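Local coordinates for 2-nitrobenzoate nitroreductase (Pseudomonas fluorescens, PDB 4Z85), which reduces the nitro group of 2-nitrobenzoate as an FMN-dependent nitroreductase of the flavoredoxin family, at residues A[87-92]-A[139-144]. Numbering follows the deposited sequence.
Sequences FVVNMV and WECKLY
F87 pairs with C141 and V89 with W139, in two hydrogen-bonded antiparallel pairs. Four backbone hydrogen bonds join them. F87 N donates to C141 O (3.0 Å). C141 N returns a bond to F87 O (2.9 Å), bent at the hydrogen (141°). V89 N donates to W139 O (3.0 Å), and W139 N donates to V89 O at 2.8 Å. V88 and E140 form the non-hydrogen-bonded pair between them. Their backbones bond outward instead, V88 with T31 and E140 with V161. There V88 CA adds a C-H...O contact to W139 O (3.3 Å).

F87, V89, W139 and C141 share one face of the sheet. C141 CB sits over the centre of the F87 ring, a CH-pi contact. M91 CE lies over the W139 six-membered ring, 3.5 Å from its centroid, a CH-pi contact. W139 NE1 is satisfied by S21 of the second subunit. On the other face, both E140 carboxylate oxygens are held, by T126 OG1 and T125 N.

In the antiparallel barrel of this flavin reductase-like domain, strand 86-90 lies between strands 28-33 and 137-150, and strand 153-165 flanks 137-150 on its other side.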
loop_
_atom_site.group_PDB
_atom_site.type_symbol
_atom_site.label_atom_id
_atom_site.label_comp_id
_atom_site.label_asym_id
_atom_site.label_seq_id
_atom_site.Cartn_x
_atom_site.Cartn_y
_atom_site.Cartn_z
ATOM N N PHE A 87 -13.786 -13.749 -0.977
ATOM C CA PHE A 87 -12.590 -14.027 -0.171
ATOM C C PHE A 87 -12.529 -13.097 1.022
ATOM O O PHE A 87 -13.300 -12.127 1.112
ATOM C CB PHE A 87 -11.300 -13.916 -1.003
ATOM C CG PHE A 87 -11.083 -12.569 -1.646
ATOM C CD1 PHE A 87 -11.736 -12.233 -2.824
ATOM C CD2 PHE A 87 -10.186 -11.658 -1.098
ATOM C CE1 PHE A 87 -11.523 -11.004 -3.432
ATOM C CE2 PHE A 87 -9.963 -10.431 -1.703
ATOM C CZ PHE A 87 -10.634 -10.098 -2.869
ATOM N N VAL A 88 -11.628 -13.406 1.954
ATOM C CA VAL A 88 -11.465 -12.549 3.124
ATOM C C VAL A 88 -10.071 -11.964 3.148
ATOM O O VAL A 88 -9.092 -12.684 2.953
ATOM C CB VAL A 88 -11.701 -13.297 4.447
ATOM C CG1 VAL A 88 -11.272 -12.435 5.656
ATOM C CG2 VAL A 88 -13.169 -13.706 4.575
ATOM N N VAL A 89 -9.999 -10.658 3.373
ATOM C CA VAL A 89 -8.717 -10.036 3.694
ATOM C C VAL A 89 -8.574 -9.941 5.214
ATOM O O VAL A 89 -9.291 -9.212 5.875
ATOM C CB VAL A 89 -8.583 -8.635 3.058
ATOM C CG1 VAL A 89 -7.290 -7.960 3.532
ATOM C CG2 VAL A 89 -8.601 -8.740 1.538
ATOM N N ASN A 90 -7.637 -10.694 5.766
ATOM C CA ASN A 90 -7.350 -10.643 7.189
ATOM C C ASN A 90 -6.192 -9.708 7.406
ATOM O O ASN A 90 -5.155 -9.869 6.762
ATOM C CB ASN A 90 -6.985 -12.021 7.747
ATOM C CG ASN A 90 -8.068 -13.048 7.521
ATOM O OD1 ASN A 90 -8.997 -13.157 8.324
ATOM N ND2 ASN A 90 -7.960 -13.799 6.431
ATOM N N MET A 91 -6.384 -8.745 8.290
ATOM C CA MET A 91 -5.330 -7.790 8.625
ATOM C C MET A 91 -4.399 -8.444 9.635
ATOM O O MET A 91 -4.768 -9.422 10.295
ATOM C CB MET A 91 -5.916 -6.487 9.170
ATOM C CG MET A 91 -6.898 -5.812 8.215
ATOM S SD MET A 91 -6.203 -5.613 6.552
ATOM C CE MET A 91 -7.583 -4.832 5.745
ATOM N N VAL A 92 -3.192 -7.904 9.755
ATOM C CA VAL A 92 -2.116 -8.619 10.429
ATOM C C VAL A 92 -1.535 -7.804 11.570
ATOM O O VAL A 92 -0.988 -6.731 11.341
ATOM C CB VAL A 92 -0.974 -8.977 9.442
ATOM C CG1 VAL A 92 0.168 -9.692 10.182
ATOM C CG2 VAL A 92 -1.501 -9.813 8.265
ATOM N N TRP A 139 -11.792 -8.062 6.337
ATOM C CA TRP A 139 -12.732 -7.588 5.336
ATOM C C TRP A 139 -13.378 -8.797 4.669
ATOM O O TRP A 139 -12.686 -9.670 4.145
ATOM C CB TRP A 139 -12.036 -6.738 4.266
ATOM C CG TRP A 139 -11.467 -5.430 4.699
ATOM C CD1 TRP A 139 -11.640 -4.796 5.900
ATOM C CD2 TRP A 139 -10.627 -4.578 3.912
ATOM N NE1 TRP A 139 -10.964 -3.596 5.900
ATOM C CE2 TRP A 139 -10.340 -3.439 4.688
ATOM C CE3 TRP A 139 -10.085 -4.674 2.618
ATOM C CZ2 TRP A 139 -9.523 -2.405 4.222
ATOM C CZ3 TRP A 139 -9.285 -3.652 2.160
ATOM C CH2 TRP A 139 -9.009 -2.531 2.954
ATOM N N GLU A 140 -14.706 -8.856 4.710
ATOM C CA GLU A 140 -15.469 -9.803 3.915
ATOM C C GLU A 140 -15.675 -9.184 2.536
ATOM O O GLU A 140 -16.298 -8.107 2.410
ATOM C CB GLU A 140 -16.813 -10.127 4.594
ATOM C CG GLU A 140 -16.638 -10.662 6.026
ATOM C CD GLU A 140 -17.951 -11.078 6.682
ATOM O OE1 GLU A 140 -19.018 -10.871 6.067
ATOM O OE2 GLU A 140 -17.902 -11.609 7.816
ATOM N N CYS A 141 -15.131 -9.872 1.526
ATOM C CA CYS A 141 -15.010 -9.321 0.182
ATOM C C CYS A 141 -15.626 -10.163 -0.912
ATOM O O CYS A 141 -15.638 -11.402 -0.856
ATOM C CB CYS A 141 -13.540 -9.113 -0.174
ATOM S SG CYS A 141 -12.604 -8.187 1.048
ATOM N N LYS A 142 -16.106 -9.454 -1.928
ATOM C CA LYS A 142 -16.516 -10.061 -3.175
ATOM C C LYS A 142 -15.596 -9.592 -4.282
ATOM O O LYS A 142 -15.043 -8.491 -4.229
ATOM C CB LYS A 142 -17.972 -9.716 -3.492
ATOM C CG LYS A 142 -18.936 -10.326 -2.484
ATOM C CD LYS A 142 -20.383 -9.941 -2.792
ATOM C CE LYS A 142 -21.377 -10.798 -2.015
ATOM N NZ LYS A 142 -22.798 -10.410 -2.328
ATOM N N LEU A 143 -15.424 -10.441 -5.281
ATOM C CA LEU A 143 -14.610 -10.095 -6.427
ATOM C C LEU A 143 -15.279 -9.005 -7.236
ATOM O O LEU A 143 -16.432 -9.140 -7.633
ATOM C CB LEU A 143 -14.365 -11.323 -7.310
ATOM C CG LEU A 143 -13.502 -11.045 -8.541
ATOM C CD1 LEU A 143 -12.078 -10.639 -8.106
ATOM C CD2 LEU A 143 -13.465 -12.231 -9.493
ATOM N N TYR A 144 -14.561 -7.922 -7.477
ATOM C CA TYR A 144 -15.052 -6.888 -8.361
ATOM C C TYR A 144 -14.596 -7.176 -9.784
ATOM O O TYR A 144 -15.406 -7.240 -10.720
ATOM C CB TYR A 144 -14.557 -5.530 -7.909
ATOM C CG TYR A 144 -15.242 -4.372 -8.587
ATOM C CD1 TYR A 144 -16.477 -3.916 -8.130
ATOM C CD2 TYR A 144 -14.677 -3.745 -9.690
ATOM C CE1 TYR A 144 -17.102 -2.843 -8.728
ATOM C CE2 TYR A 144 -15.304 -2.676 -10.303
ATOM C CZ TYR A 144 -16.524 -2.232 -9.816
ATOM O OH TYR A 144 -17.137 -1.164 -10.429
#